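Local coordinates for protein leucyl-tRNA synthetase subunit alpha (Aquifex aeolicus, PDB 3O0A) that attaches leucine to its tRNA and, through the CP1 hydrolytic domain present in this structure, probably removes wrongly attached amino acids, at residues 18-23 with 73-78; 159-164 with 183-188. All blocks are in the same frame, centred on the assembly; numbering follows the deposited sequence.

Contact 1: 18-23 with 73-78; sequences EKFLNC and ERLGNA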
ATOM      1  N   GLU A  18      -0.905  -7.373  23.266  1.00 18.87           N
ATOM      2  CA  GLU A  18      -0.735  -6.683  24.562  1.00 19.61           C
ATOM      3  C   GLU A  18       0.453  -5.715  24.573  1.00 18.61           C
ATOM      4  O   GLU A  18       0.406  -4.667  25.226  1.00 18.54           O
ATOM      5  CB  GLU A  18      -0.629  -7.683  25.732  1.00 21.45           C
ATOM      6  CG  GLU A  18      -1.898  -8.512  25.934  1.00 24.97           C
ATOM      7  CD  GLU A  18      -2.008  -9.710  24.988  1.00 28.72           C
ATOM      8  OE1 GLU A  18      -1.110  -9.923  24.137  1.00 28.79           O
ATOM      9  OE2 GLU A  18      -3.005 -10.457  25.106  1.00 32.48           O
ATOM     10  N   LYS A  19       1.501  -6.060  23.829  1.00 17.39           N
ATOM     11  CA  LYS A  19       2.699  -5.217  23.711  1.00 17.21           C
ATOM     12  C   LYS A  19       2.418  -3.910  22.961  1.00 15.90           C
ATOM     13  O   LYS A  19       3.182  -2.947  23.080  1.00 15.03           O
ATOM     14  CB  LYS A  19       3.805  -6.018  23.004  1.00 17.86           C
ATOM     15  CG  LYS A  19       5.066  -5.260  22.585  1.00 19.05           C
ATOM     16  CD  LYS A  19       6.086  -6.235  21.957  1.00 19.87           C
ATOM     17  CE  LYS A  19       7.253  -5.515  21.283  1.00 21.82           C
ATOM     18  NZ  LYS A  19       8.300  -6.516  20.871  1.00 20.75           N
ATOM     19  N   PHE A  20       1.311  -3.875  22.212  1.00 14.21           N
ATOM     20  CA  PHE A  20       1.002  -2.747  21.355  1.00 13.71           C
ATOM     21  C   PHE A  20      -0.331  -2.054  21.628  1.00 13.24           C
ATOM     22  O   PHE A  20      -0.666  -1.073  20.945  1.00 12.22           O
ATOM     23  CB  PHE A  20       1.071  -3.182  19.889  1.00 12.60           C
ATOM     24  CG  PHE A  20       2.349  -3.855  19.539  1.00 13.89           C
ATOM     25  CD1 PHE A  20       3.450  -3.117  19.120  1.00 14.67           C
ATOM     26  CD2 PHE A  20       2.460  -5.241  19.648  1.00 15.58           C
ATOM     27  CE1 PHE A  20       4.643  -3.763  18.803  1.00 17.15           C
ATOM     28  CE2 PHE A  20       3.639  -5.888  19.334  1.00 16.12           C
ATOM     29  CZ  PHE A  20       4.732  -5.137  18.913  1.00 17.09           C
ATOM     30  N   LEU A  21      -1.065  -2.514  22.638  1.00 14.30           N
ATOM     31  CA  LEU A  21      -2.410  -1.977  22.906  1.00 14.93           C
ATOM     32  C   LEU A  21      -2.446  -0.464  23.124  1.00 14.93           C
ATOM     33  O   LEU A  21      -3.414   0.207  22.732  1.00 14.77           O
ATOM     34  CB  LEU A  21      -3.047  -2.669  24.117  1.00 16.46           C
ATOM     35  CG  LEU A  21      -3.737  -3.999  23.842  1.00 18.94           C
ATOM     36  CD1 LEU A  21      -4.139  -4.643  25.173  1.00 22.42           C
ATOM     37  CD2 LEU A  21      -4.963  -3.784  22.924  1.00 20.52           C
ATOM     38  N   ASN A  22      -1.411   0.093  23.751  1.00 14.09           N
ATOM     39  CA  ASN A  22      -1.444   1.535  23.971  1.00 14.01           C
ATOM     40  C   ASN A  22      -1.137   2.376  22.723  1.00 13.21           C
ATOM     41  O   ASN A  22      -1.225   3.602  22.762  1.00 12.90           O
ATOM     42  CB  ASN A  22      -0.651   1.959  25.237  1.00 14.95           C
ATOM     43  CG  ASN A  22       0.861   1.970  25.032  1.00 15.56           C
ATOM     44  OD1 ASN A  22       1.353   1.854  23.920  1.00 15.82           O
ATOM     45  ND2 ASN A  22       1.591   2.174  26.119  1.00 18.21           N
ATOM     46  N   CYS A  23      -0.822   1.705  21.613  1.00 12.08           N
ATOM     47  CA  CYS A  23      -0.654   2.366  20.316  1.00 11.86           C
ATOM     48  C   CYS A  23      -1.964   2.551  19.573  1.00 11.35           C
ATOM     49  O   CYS A  23      -2.006   3.290  18.601  1.00 11.16           O
ATOM     50  CB  CYS A  23       0.270   1.571  19.411  1.00 11.39           C
ATOM     51  SG  CYS A  23       1.963   1.623  19.969  1.00 16.46           S
ATOM     52  N   GLU A  73       7.772   2.155  16.013  1.00 12.72           N
ATOM     53  CA  GLU A  73       8.738   2.528  17.059  1.00 14.62           C
ATOM     54  C   GLU A  73       8.918   1.386  18.061  1.00 16.07           C
ATOM     55  O   GLU A  73      10.057   1.041  18.452  1.00 18.49           O
ATOM     56  CB  GLU A  73       8.280   3.805  17.778  1.00 14.16           C
ATOM     57  CG  GLU A  73       9.155   4.162  18.992  1.00 15.30           C
ATOM     58  CD  GLU A  73       8.598   5.318  19.770  1.00 17.26           C
ATOM     59  OE1 GLU A  73       7.596   5.123  20.488  1.00 18.36           O
ATOM     60  OE2 GLU A  73       9.179   6.428  19.692  1.00 16.23           O
ATOM     61  N   ARG A  74       7.797   0.796  18.463  1.00 16.36           N
ATOM     62  CA  ARG A  74       7.741  -0.288  19.457  1.00 18.17           C
ATOM     63  C   ARG A  74       8.531  -1.508  18.948  1.00 19.00           C
ATOM     64  O   ARG A  74       9.198  -2.190  19.727  1.00 20.11           O
ATOM     65  CB  ARG A  74       6.264  -0.624  19.739  1.00 17.78           C
ATOM     66  CG  ARG A  74       5.947  -1.566  20.923  1.00 19.41           C
ATOM     67  CD  ARG A  74       5.931  -0.914  22.271  1.00 17.46           C
ATOM     68  NE  ARG A  74       5.409   0.452  22.338  1.00 14.41           N
ATOM     69  CZ  ARG A  74       4.265   0.799  22.926  1.00 14.48           C
ATOM     70  NH1 ARG A  74       3.493  -0.126  23.492  1.00 14.25           N
ATOM     71  NH2 ARG A  74       3.895   2.075  22.954  1.00 13.35           N
ATOM     72  N   LEU A  75       8.500  -1.733  17.634  1.00 18.30           N
ATOM     73  CA  LEU A  75       9.278  -2.790  16.963  1.00 18.62           C
ATOM     74  C   LEU A  75      10.759  -2.449  16.719  1.00 19.61           C
ATOM     75  O   LEU A  75      11.545  -3.330  16.333  1.00 20.37           O
ATOM     76  CB  LEU A  75       8.622  -3.151  15.618  1.00 18.08           C
ATOM     77  CG  LEU A  75       7.223  -3.779  15.639  1.00 17.86           C
ATOM     78  CD1 LEU A  75       6.652  -3.895  14.229  1.00 18.11           C
ATOM     79  CD2 LEU A  75       7.257  -5.149  16.336  1.00 21.37           C
ATOM     80  N   GLY A  76      11.124  -1.186  16.943  1.00 18.96           N
ATOM     81  CA  GLY A  76      12.477  -0.672  16.692  1.00 19.71           C
ATOM     82  C   GLY A  76      12.778  -0.375  15.235  1.00 19.93           C
ATOM     83  O   GLY A  76      13.950  -0.268  14.851  1.00 21.31           O
ATOM     84  N   ASN A  77      11.725  -0.251  14.421  1.00 18.26           N
ATOM     85  CA  ASN A  77      11.868  -0.088  12.969  1.00 18.55           C
ATOM     86  C   ASN A  77      11.656   1.339  12.477  1.00 18.01           C
ATOM     87  O   ASN A  77      12.045   1.671  11.348  1.00 19.57           O
ATOM     88  CB  ASN A  77      10.853  -0.959  12.215  1.00 17.85           C
ATOM     89  CG  ASN A  77      11.049  -2.452  12.418  1.00 19.19           C
ATOM     90  OD1 ASN A  77      12.133  -2.927  12.777  1.00 20.36           O
ATOM     91  ND2 ASN A  77       9.987  -3.215  12.136  1.00 18.59           N
ATOM     92  N   ALA A  78      10.973   2.158  13.271  1.00 16.92           N
ATOM     93  CA  ALA A  78      10.619   3.512  12.836  1.00 15.41           C
ATOM     94  C   ALA A  78      11.141   4.569  13.786  1.00 15.74           C
ATOM     95  O   ALA A  78      11.293   4.329  14.986  1.00 15.42           O
ATOM     96  CB  ALA A  78       9.100   3.670  12.690  1.00 14.94           C
TER
HETATM   97  O   HOH W   1      10.400  -4.485  20.049  1.00 28.30           O
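A Schellman motif closes the last turn of helix 64-74: Gly76 has positive phi, a conformation that suits glycine, and its N bonds back to Glu73 O. Just before this cap, Arg74 reaches out to the loop 18-23 that precedes helix 26-35. Its CG stands anti to the backbone N, and bends at chi2 (81°) and chi3 (36°) carry the guanidinium over to the loop. There Arg74 NH1 donates to Lys19 O (2.9 Å), in the plane of that carbonyl. The same nitrogen and its neighbour close end-on around a single atom, Asn22 OD1. Arg74 NH2 donates to a lone pair of Asn22 OD1 at 2.7 Å, whereas Arg74 NH1, 2.9 Å from Asn22 OD1, comes from above the amide plane in a more bent bond. The two flat groups stand almost perpendicular, 89° apart. Arginine suits the place because three bonds to two oxygens need several N-H groups in one plane, and asparagine supplies an acceptor without a full charge. Over one guanidinium face lies Cys23 SG, 3.6 Å from Arg74 NH2; its disulfide to Cys70 ties the loop covalently to the same helix. Closer to the backbone, Arg74 CG packs against Phe20 CE1 (3.3 Å), while Leu75 CD2 meets Phe20 CZ at 3.6 Å, so the buried ring takes the aliphatic parts of both residues. An alanine at Arg74 would remove all three hydrogen bonds to the loop and the CG methylene that packs on the ring, and would probably loosen the loop, leaving the disulfide to carry more of the attachment. The extended Lys19 chain runs past Arg74 in the opposite direction, ending at a water that accepts from Lys19 NZ (3.0 Å) and donates to Arg74 O (2.6 Å).

Contact 2: 159-164 with 183-188; sequences PIKVVV and LVNSDG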
ATOM      1  N   PRO A 159      11.474  -2.118  -3.790  1.00 24.77           N
ATOM      2  CA  PRO A 159      11.422  -3.159  -4.813  1.00 25.38           C
ATOM      3  C   PRO A 159      10.435  -2.898  -5.946  1.00 25.32           C
ATOM      4  O   PRO A 159       9.355  -2.336  -5.732  1.00 24.30           O
ATOM      5  CB  PRO A 159      10.998  -4.401  -4.026  1.00 24.98           C
ATOM      6  CG  PRO A 159      11.405  -4.125  -2.641  1.00 24.08           C
ATOM      7  CD  PRO A 159      11.147  -2.672  -2.465  1.00 24.18           C
ATOM      8  N   ILE A 160      10.830  -3.312  -7.146  1.00 26.07           N
ATOM      9  CA  ILE A 160       9.970  -3.255  -8.313  1.00 26.33           C
ATOM     10  C   ILE A 160       9.644  -4.703  -8.671  1.00 25.98           C
ATOM     11  O   ILE A 160      10.545  -5.532  -8.812  1.00 26.69           O
ATOM     12  CB  ILE A 160      10.643  -2.514  -9.498  1.00 27.89           C
ATOM     13  CG1 ILE A 160      11.208  -1.165  -9.036  1.00 28.64           C
ATOM     14  CG2 ILE A 160       9.649  -2.324 -10.647  1.00 28.52           C
ATOM     15  CD1 ILE A 160      12.249  -0.549  -9.990  1.00 30.16           C
ATOM     16  N   LYS A 161       8.352  -5.011  -8.785  1.00 24.02           N
ATOM     17  CA  LYS A 161       7.905  -6.370  -9.089  1.00 23.49           C
ATOM     18  C   LYS A 161       6.927  -6.360 -10.263  1.00 22.65           C
ATOM     19  O   LYS A 161       5.841  -5.791 -10.170  1.00 21.22           O
ATOM     20  CB  LYS A 161       7.254  -6.998  -7.851  1.00 22.46           C
ATOM     21  CG  LYS A 161       6.751  -8.430  -8.019  1.00 24.61           C
ATOM     22  CD  LYS A 161       6.158  -8.880  -6.692  1.00 26.31           C
ATOM     23  CE  LYS A 161       5.699 -10.315  -6.713  1.00 27.11           C
ATOM     24  NZ  LYS A 161       5.043 -10.625  -5.405  1.00 27.37           N
ATOM     25  N   VAL A 162       7.321  -6.983 -11.367  1.00 22.85           N
ATOM     26  CA  VAL A 162       6.470  -7.032 -12.557  1.00 23.00           C
ATOM     27  C   VAL A 162       5.369  -8.080 -12.404  1.00 22.21           C
ATOM     28  O   VAL A 162       5.654  -9.233 -12.076  1.00 22.07           O
ATOM     29  CB  VAL A 162       7.287  -7.307 -13.843  1.00 24.58           C
ATOM     30  CG1 VAL A 162       6.373  -7.304 -15.067  1.00 25.36           C
ATOM     31  CG2 VAL A 162       8.392  -6.263 -13.999  1.00 25.40           C
ATOM     32  N   VAL A 163       4.121  -7.666 -12.629  1.00 21.56           N
ATOM     33  CA  VAL A 163       2.977  -8.593 -12.614  1.00 21.37           C
ATOM     34  C   VAL A 163       2.086  -8.537 -13.859  1.00 22.25           C
ATOM     35  O   VAL A 163       1.276  -9.426 -14.067  1.00 21.97           O
ATOM     36  CB  VAL A 163       2.099  -8.451 -11.338  1.00 19.76           C
ATOM     37  CG1 VAL A 163       2.843  -8.974 -10.127  1.00 18.71           C
ATOM     38  CG2 VAL A 163       1.635  -7.006 -11.139  1.00 19.19           C
ATOM     39  N   VAL A 164       2.230  -7.488 -14.662  1.00 24.01           N
ATOM     40  CA  VAL A 164       1.511  -7.364 -15.927  1.00 25.92           C
ATOM     41  C   VAL A 164       2.554  -7.262 -17.029  1.00 28.72           C
ATOM     42  O   VAL A 164       3.243  -6.250 -17.158  1.00 28.81           O
ATOM     43  CB  VAL A 164       0.562  -6.133 -15.957  1.00 25.54           C
ATOM     44  CG1 VAL A 164      -0.106  -6.001 -17.327  1.00 26.45           C
ATOM     45  CG2 VAL A 164      -0.504  -6.237 -14.856  1.00 24.49           C
ATOM     46  N   LEU A 183      -0.810 -11.655 -16.868  1.00 24.80           N
ATOM     47  CA  LEU A 183      -0.240 -11.691 -15.533  1.00 23.78           C
ATOM     48  C   LEU A 183       0.931 -12.642 -15.407  1.00 24.03           C
ATOM     49  O   LEU A 183       0.956 -13.715 -16.015  1.00 24.64           O
ATOM     50  CB  LEU A 183      -1.297 -12.032 -14.476  1.00 22.79           C
ATOM     51  CG  LEU A 183      -2.435 -11.037 -14.208  1.00 23.99           C
ATOM     52  CD1 LEU A 183      -3.012 -11.316 -12.831  1.00 20.36           C
ATOM     53  CD2 LEU A 183      -2.047  -9.586 -14.326  1.00 26.68           C
ATOM     54  N   VAL A 184       1.899 -12.207 -14.603  1.00 23.76           N
ATOM     55  CA  VAL A 184       3.033 -13.013 -14.172  1.00 24.13           C
ATOM     56  C   VAL A 184       3.209 -12.733 -12.687  1.00 23.14           C
ATOM     57  O   VAL A 184       2.654 -11.758 -12.176  1.00 21.80           O
ATOM     58  CB  VAL A 184       4.331 -12.641 -14.928  1.00 25.20           C
ATOM     59  CG1 VAL A 184       4.293 -13.161 -16.364  1.00 27.65           C
ATOM     60  CG2 VAL A 184       4.569 -11.129 -14.887  1.00 24.79           C
ATOM     61  N   ASN A 185       3.972 -13.572 -11.987  1.00 23.42           N
ATOM     62  CA  ASN A 185       4.197 -13.400 -10.543  1.00 22.73           C
ATOM     63  C   ASN A 185       2.890 -13.287  -9.744  1.00 21.21           C
ATOM     64  O   ASN A 185       2.839 -12.660  -8.671  1.00 20.67           O
ATOM     65  CB  ASN A 185       5.119 -12.196 -10.265  1.00 23.15           C
ATOM     66  CG  ASN A 185       6.578 -12.507 -10.544  1.00 26.49           C
ATOM     67  OD1 ASN A 185       7.057 -13.593 -10.220  1.00 29.61           O
ATOM     68  ND2 ASN A 185       7.293 -11.557 -11.146  1.00 26.44           N
ATOM     69  N   SER A 186       1.840 -13.905 -10.275  1.00 20.84           N
ATOM     70  CA  SER A 186       0.508 -13.764  -9.714  1.00 19.88           C
ATOM     71  C   SER A 186      -0.096 -15.120  -9.369  1.00 20.33           C
ATOM     72  O   SER A 186      -1.314 -15.303  -9.420  1.00 19.61           O
ATOM     73  CB  SER A 186      -0.378 -12.974 -10.678  1.00 19.91           C
ATOM     74  OG  SER A 186       0.139 -11.666 -10.877  1.00 19.17           O
ATOM     75  N   ASP A 187       0.768 -16.065  -8.999  1.00 20.81           N
ATOM     76  CA  ASP A 187       0.332 -17.390  -8.562  1.00 21.46           C
ATOM     77  C   ASP A 187      -0.742 -17.984  -9.493  1.00 21.37           C
ATOM     78  O   ASP A 187      -0.509 -18.126 -10.697  1.00 21.61           O
ATOM     79  CB  ASP A 187      -0.163 -17.324  -7.100  1.00 20.93           C
ATOM     80  CG  ASP A 187       0.932 -16.906  -6.125  1.00 23.22           C
ATOM     81  OD1 ASP A 187       2.132 -17.030  -6.459  1.00 25.54           O
ATOM     82  OD2 ASP A 187       0.588 -16.449  -5.011  1.00 25.73           O
ATOM     83  N   GLY A 188      -1.918 -18.297  -8.939  1.00 20.64           N
ATOM     84  CA  GLY A 188      -2.996 -18.952  -9.694  1.00 21.01           C
ATOM     85  C   GLY A 188      -3.624 -18.159 -10.833  1.00 21.07           C
ATOM     86  O   GLY A 188      -4.388 -18.709 -11.639  1.00 22.34           O
TER
HETATM   87  O   HOH W   2       3.289 -12.762  -5.912  1.00 18.28           O
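Asn185 has a left-handed backbone (phi 53°, psi 28°), a conformation asparagine tolerates well, and its CG lies anti to the carbonyl carbon with chi1 at -77°. This sends the amide to Val162, where Asn185 ND2 donates to Val162 O at 3.0 Å along a nearly straight line in the carbonyl plane. One residue on, Val163 O accepts from Val184 N (2.9 Å), with the donor above the carbonyl plane, and also receives a CA-H...O contact from Leu183 CA. Val163 N turns elsewhere, to His145 NE2. Branched valines suit the extended backbones at Val164 and Val184. Val184 CG2 rests 3.6 Å from Val162 O, and Val164 CG2 meets Leu183 CD2 at 3.7 Å beside helix 194-207. Ser186 OG donates a hydrogen bond back to Val184 O, 2.8 Å away, across the left-handed Asn185. Lys161, fully extended, passes Asn185 obliquely; its NZ bonds to Phe51 O, forms a salt bridge with Glu120 and shares a water with Asn185 O. Val164 and Leu183 form an antiparallel non-hydrogen-bonded pair, a bridge of the short two-stranded sheet of 164-165 with 182-183 within the editing domain.

Contacts 1 and 2 lie on opposite sides of the chain's centre, their own centres 32 Å apart and their nearest atoms about 15 Å apart, so neither touches the other. They are in series along the sequence: the first closes before the second opens. Contact 1 ties a loop near the start of the chain to a helix end, whereas contact 2 sets loop against loop at the edge of a minimal sheet. Contact 2 brings together the ends of an 18-residue connection, whereas 49 residues lie between the segments of contact 1. Both are structural packing within the hydrolytic domain, and no ligand or annotated catalytic site marks either contact.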